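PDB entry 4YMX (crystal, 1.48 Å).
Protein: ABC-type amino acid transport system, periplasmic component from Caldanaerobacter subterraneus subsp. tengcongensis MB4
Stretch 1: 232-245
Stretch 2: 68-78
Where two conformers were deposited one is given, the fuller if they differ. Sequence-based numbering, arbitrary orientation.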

# COMPACT_ATOMS: atom_id res chain seq x y z
N SER A 232 -14.68 8.36 -17.51
CA SER A 232 -14.58 7.27 -18.48
C SER A 232 -13.72 6.14 -17.92
O SER A 232 -14.12 4.98 -17.93
CB SER A 232 -14.02 7.76 -19.80
OG SER A 232 -14.00 6.72 -20.76
N LEU A 233 -12.55 6.49 -17.40
CA LEU A 233 -11.65 5.49 -16.85
C LEU A 233 -12.18 4.93 -15.53
O LEU A 233 -12.10 3.72 -15.30
CB LEU A 233 -10.24 6.05 -16.66
CG LEU A 233 -9.24 5.04 -16.10
CD1 LEU A 233 -9.19 3.78 -16.97
CD2 LEU A 233 -7.85 5.68 -16.00
N LEU A 234 -12.71 5.80 -14.68
CA LEU A 234 -13.25 5.36 -13.40
C LEU A 234 -14.35 4.32 -13.59
O LEU A 234 -14.39 3.31 -12.88
CB LEU A 234 -13.79 6.55 -12.60
CG LEU A 234 -14.31 6.19 -11.20
CD1 LEU A 234 -13.20 5.55 -10.38
CD2 LEU A 234 -14.85 7.44 -10.51
N ASP A 235 -15.23 4.54 -14.56
CA ASP A 235 -16.33 3.61 -14.80
C ASP A 235 -15.82 2.25 -15.24
O ASP A 235 -16.31 1.21 -14.77
CB ASP A 235 -17.32 4.18 -15.81
CG ASP A 235 -18.23 5.24 -15.22
OD1 ASP A 235 -18.27 5.39 -13.98
OD2 ASP A 235 -18.91 5.93 -16.01
N VAL A 236 -14.83 2.24 -16.14
CA VAL A 236 -14.20 0.99 -16.55
C VAL A 236 -13.54 0.28 -15.37
O VAL A 236 -13.69 -0.94 -15.22
CB VAL A 236 -13.18 1.21 -17.69
CG1 VAL A 236 -12.39 -0.07 -17.95
CG2 VAL A 236 -13.88 1.68 -18.98
N VAL A 237 -12.82 1.03 -14.54
CA VAL A 237 -12.17 0.43 -13.38
C VAL A 237 -13.20 -0.22 -12.46
O VAL A 237 -13.02 -1.36 -12.02
CB VAL A 237 -11.30 1.45 -12.61
CG1 VAL A 237 -10.81 0.87 -11.28
CG2 VAL A 237 -10.11 1.87 -13.45
N ASN A 238 -14.26 0.47 -12.18
CA ASN A 238 -15.29 -0.07 -11.32
C ASN A 238 -15.96 -1.28 -11.92
O ASN A 238 -16.23 -2.19 -11.22
CB ASN A 238 -16.34 0.98 -10.96
CG ASN A 238 -15.91 1.87 -9.84
OD1 ASN A 238 -15.14 1.49 -9.01
ND2 ASN A 238 -16.45 3.02 -9.81
N GLU A 239 -16.18 -1.26 -13.23
CA GLU A 239 -16.73 -2.43 -13.92
C GLU A 239 -15.79 -3.63 -13.82
O GLU A 239 -16.24 -4.76 -13.61
CB GLU A 239 -17.02 -2.11 -15.39
CG GLU A 239 -18.18 -1.14 -15.62
CD GLU A 239 -18.34 -0.76 -17.09
OE1 GLU A 239 -18.01 -1.58 -17.97
OE2 GLU A 239 -18.79 0.38 -17.36
N VAL A 240 -14.50 -3.40 -13.99
CA VAL A 240 -13.52 -4.49 -13.95
C VAL A 240 -13.43 -5.09 -12.55
O VAL A 240 -13.40 -6.31 -12.40
CB VAL A 240 -12.13 -4.02 -14.44
CG1 VAL A 240 -11.06 -5.06 -14.11
CG2 VAL A 240 -12.18 -3.73 -15.94
N ILE A 241 -13.40 -4.24 -11.53
CA ILE A 241 -13.38 -4.73 -10.15
C ILE A 241 -14.63 -5.56 -9.88
O ILE A 241 -14.55 -6.65 -9.32
CB ILE A 241 -13.27 -3.59 -9.13
CG1 ILE A 241 -11.91 -2.90 -9.28
CG2 ILE A 241 -13.46 -4.12 -7.70
CD1 ILE A 241 -11.80 -1.62 -8.48
N LYS A 242 -15.79 -5.06 -10.29
CA LYS A 242 -17.03 -5.82 -10.11
C LYS A 242 -16.98 -7.15 -10.86
O LYS A 242 -17.36 -8.19 -10.31
CB LYS A 242 -18.24 -4.98 -10.55
CG LYS A 242 -18.88 -4.21 -9.42
CD LYS A 242 -20.27 -3.71 -9.80
CE LYS A 242 -20.96 -3.01 -8.63
NZ LYS A 242 -21.46 -3.96 -7.59
N GLU A 243 -16.52 -7.14 -12.11
CA GLU A 243 -16.48 -8.39 -12.86
C GLU A 243 -15.47 -9.39 -12.30
O GLU A 243 -15.71 -10.59 -12.31
CB GLU A 243 -16.26 -8.13 -14.35
CG GLU A 243 -16.19 -9.38 -15.22
CD GLU A 243 -17.47 -10.21 -15.24
OE1 GLU A 243 -17.42 -11.31 -15.83
OE2 GLU A 243 -18.51 -9.78 -14.69
N LEU A 244 -14.34 -8.90 -11.80
CA LEU A 244 -13.39 -9.78 -11.12
C LEU A 244 -14.09 -10.49 -9.96
O LEU A 244 -14.00 -11.71 -9.82
CB LEU A 244 -12.18 -8.99 -10.60
CG LEU A 244 -11.17 -8.51 -11.64
CD1 LEU A 244 -10.14 -7.61 -10.97
CD2 LEU A 244 -10.50 -9.69 -12.34
N LYS A 245 -14.79 -9.71 -9.15
CA LYS A 245 -15.48 -10.27 -7.99
C LYS A 245 -16.58 -11.24 -8.37
O LYS A 245 -16.72 -12.32 -7.78
CB LYS A 245 -16.05 -9.16 -7.10
CG LYS A 245 -15.00 -8.35 -6.33
CD LYS A 245 -15.67 -7.21 -5.60
CE LYS A 245 -14.67 -6.43 -4.76
NZ LYS A 245 -15.30 -5.17 -4.24
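Stretch 2, residues 68-78: DIANAIAKKLG

Not one hydrogen bond joins the two helices, although Lys 76 of one and Glu 239 of the other lie at the same edge of the contact; the 475 Å² they bury between them, both sides summed, is held by side-chain packing. For the charged pair, the closest approach is from Glu 239 OE1 to Lys 76 CE at 4.5 Å, a distance to a carbon and not to the amine. The aliphatic part of the lysine does the packing instead: Lys 76 CB lies 3.6 Å from Val 240 CG2, and Lys 76 CG lies 4.0 Å from Val 236 CG1.

Stretch 2 is helical from Asp 68, continuing a helix that begins earlier in the chain. Its i to i+4 backbone bonds run from Ala 72 N to Asp 68 O at 3.1 Å through to Leu 77 N to Ile 73 O at 3.1 Å. Gly 78 then leaves helical geometry with phi/psi of 68/39°, a positive phi that favours glycine, while its N keeps a weak bond of 3.2 Å to Lys 75 O. Stretch 1 is helical throughout.

The helix axes approach to 9.6 Å, and their N-to-C directions differ by 116°, so the helices cross steeply with a partly antiparallel sense. The register agrees: Leu 244, late in stretch 1, meets the early residue Ile 69, whereas Leu 233 meets Leu 77. The nearest CA atoms, those of Val 240 and Ile 73, are 6.1 Å apart.

Val 240 has the largest covered area of any residue here, 69 Å², with Ile 73 almost equal at 68 Å². The CA-to-CB bond of Val 240 points toward stretch 2, and its CG1 reaches both Ala 72 CB at 3.8 Å and Ile 73 CG1 at 3.9 Å. Ile 73 starts sideways, but its extended chain (chi1 m, chi2 t) brings CD1 to 3.9 Å from Val 237 CG2. Ala 72 points toward stretch 1, and its single methyl also receives Leu 244, with CD2 of the leucine 4.1 Å from CB of the alanine. Leu 244 CD1 lies 4.3 Å from Ile 69 CG1.

At the other end, Leu 77 sets off sideways and bends nearer at its tip. Its CD2 is 3.9 Å from Val 236 CG1, and its CD1 is 4.0 Å from Leu 233 CD1. Ala 70 and Ala 74 have CA-to-CB bonds directed away from stretch 1 and are buried elsewhere in the structure.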

# COMPACT_ATOMS: atom_id res chain seq x y z
N ASP A 68 -2.01 -7.54 -10.92
CA ASP A 68 -3.00 -8.39 -11.57
C ASP A 68 -4.28 -7.60 -11.86
O ASP A 68 -4.88 -7.76 -12.93
CB ASP A 68 -3.30 -9.63 -10.74
CG ASP A 68 -2.13 -10.60 -10.71
OD1 ASP A 68 -1.15 -10.42 -11.47
OD2 ASP A 68 -2.19 -11.55 -9.90
N ILE A 69 -4.68 -6.74 -10.93
CA ILE A 69 -5.87 -5.92 -11.16
C ILE A 69 -5.61 -4.95 -12.31
O ILE A 69 -6.46 -4.77 -13.20
CB ILE A 69 -6.28 -5.16 -9.88
CG1 ILE A 69 -6.74 -6.16 -8.81
CG2 ILE A 69 -7.37 -4.14 -10.18
CD1 ILE A 69 -7.01 -5.55 -7.45
N ALA A 70 -4.43 -4.33 -12.31
CA ALA A 70 -4.06 -3.42 -13.39
C ALA A 70 -4.10 -4.09 -14.74
O ALA A 70 -4.59 -3.51 -15.73
CB ALA A 70 -2.71 -2.87 -13.16
N ASN A 71 -3.60 -5.32 -14.81
CA ASN A 71 -3.61 -6.03 -16.08
C ASN A 71 -5.02 -6.39 -16.53
O ASN A 71 -5.30 -6.40 -17.73
CB ASN A 71 -2.66 -7.22 -16.06
CG ASN A 71 -1.25 -6.82 -16.43
OD1 ASN A 71 -1.00 -6.39 -17.56
ND2 ASN A 71 -0.34 -6.94 -15.50
N ALA A 72 -5.92 -6.63 -15.57
CA ALA A 72 -7.31 -6.89 -15.92
C ALA A 72 -7.94 -5.63 -16.53
O ALA A 72 -8.71 -5.70 -17.49
CB ALA A 72 -8.11 -7.35 -14.70
N ILE A 73 -7.58 -4.47 -15.97
CA ILE A 73 -8.07 -3.20 -16.49
C ILE A 73 -7.52 -2.95 -17.89
O ILE A 73 -8.27 -2.57 -18.80
CB ILE A 73 -7.70 -2.04 -15.54
CG1 ILE A 73 -8.46 -2.16 -14.22
CG2 ILE A 73 -7.94 -0.67 -16.21
CD1 ILE A 73 -7.88 -1.28 -13.10
N ALA A 74 -6.22 -3.16 -18.07
CA ALA A 74 -5.59 -2.95 -19.37
C ALA A 74 -6.22 -3.86 -20.42
O ALA A 74 -6.42 -3.43 -21.56
CB ALA A 74 -4.10 -3.19 -19.29
N LYS A 75 -6.54 -5.09 -20.04
CA LYS A 75 -7.14 -6.05 -20.97
C LYS A 75 -8.56 -5.66 -21.38
O LYS A 75 -8.93 -5.80 -22.56
CB LYS A 75 -7.06 -7.47 -20.43
CG LYS A 75 -5.66 -8.04 -20.53
CD LYS A 75 -5.65 -9.56 -20.41
CE LYS A 75 -4.24 -10.09 -20.25
NZ LYS A 75 -4.05 -10.70 -18.90
N LYS A 76 -9.34 -5.16 -20.43
CA LYS A 76 -10.67 -4.63 -20.74
C LYS A 76 -10.59 -3.48 -21.74
O LYS A 76 -11.40 -3.38 -22.66
CB LYS A 76 -11.36 -4.17 -19.46
CG LYS A 76 -12.80 -3.69 -19.65
CD LYS A 76 -13.71 -4.79 -20.17
CE LYS A 76 -15.17 -4.35 -20.08
NZ LYS A 76 -16.11 -5.41 -20.52
N LEU A 77 -9.60 -2.62 -21.56
CA LEU A 77 -9.44 -1.46 -22.43
C LEU A 77 -8.79 -1.81 -23.78
O LEU A 77 -8.84 -1.01 -24.71
CB LEU A 77 -8.61 -0.38 -21.73
CG LEU A 77 -9.22 0.32 -20.52
CD1 LEU A 77 -8.15 1.10 -19.78
CD2 LEU A 77 -10.35 1.25 -20.94
N GLY A 78 -8.18 -2.99 -23.86
CA GLY A 78 -7.46 -3.41 -25.06
C GLY A 78 -6.20 -2.61 -25.30
O GLY A 78 -5.87 -2.28 -26.44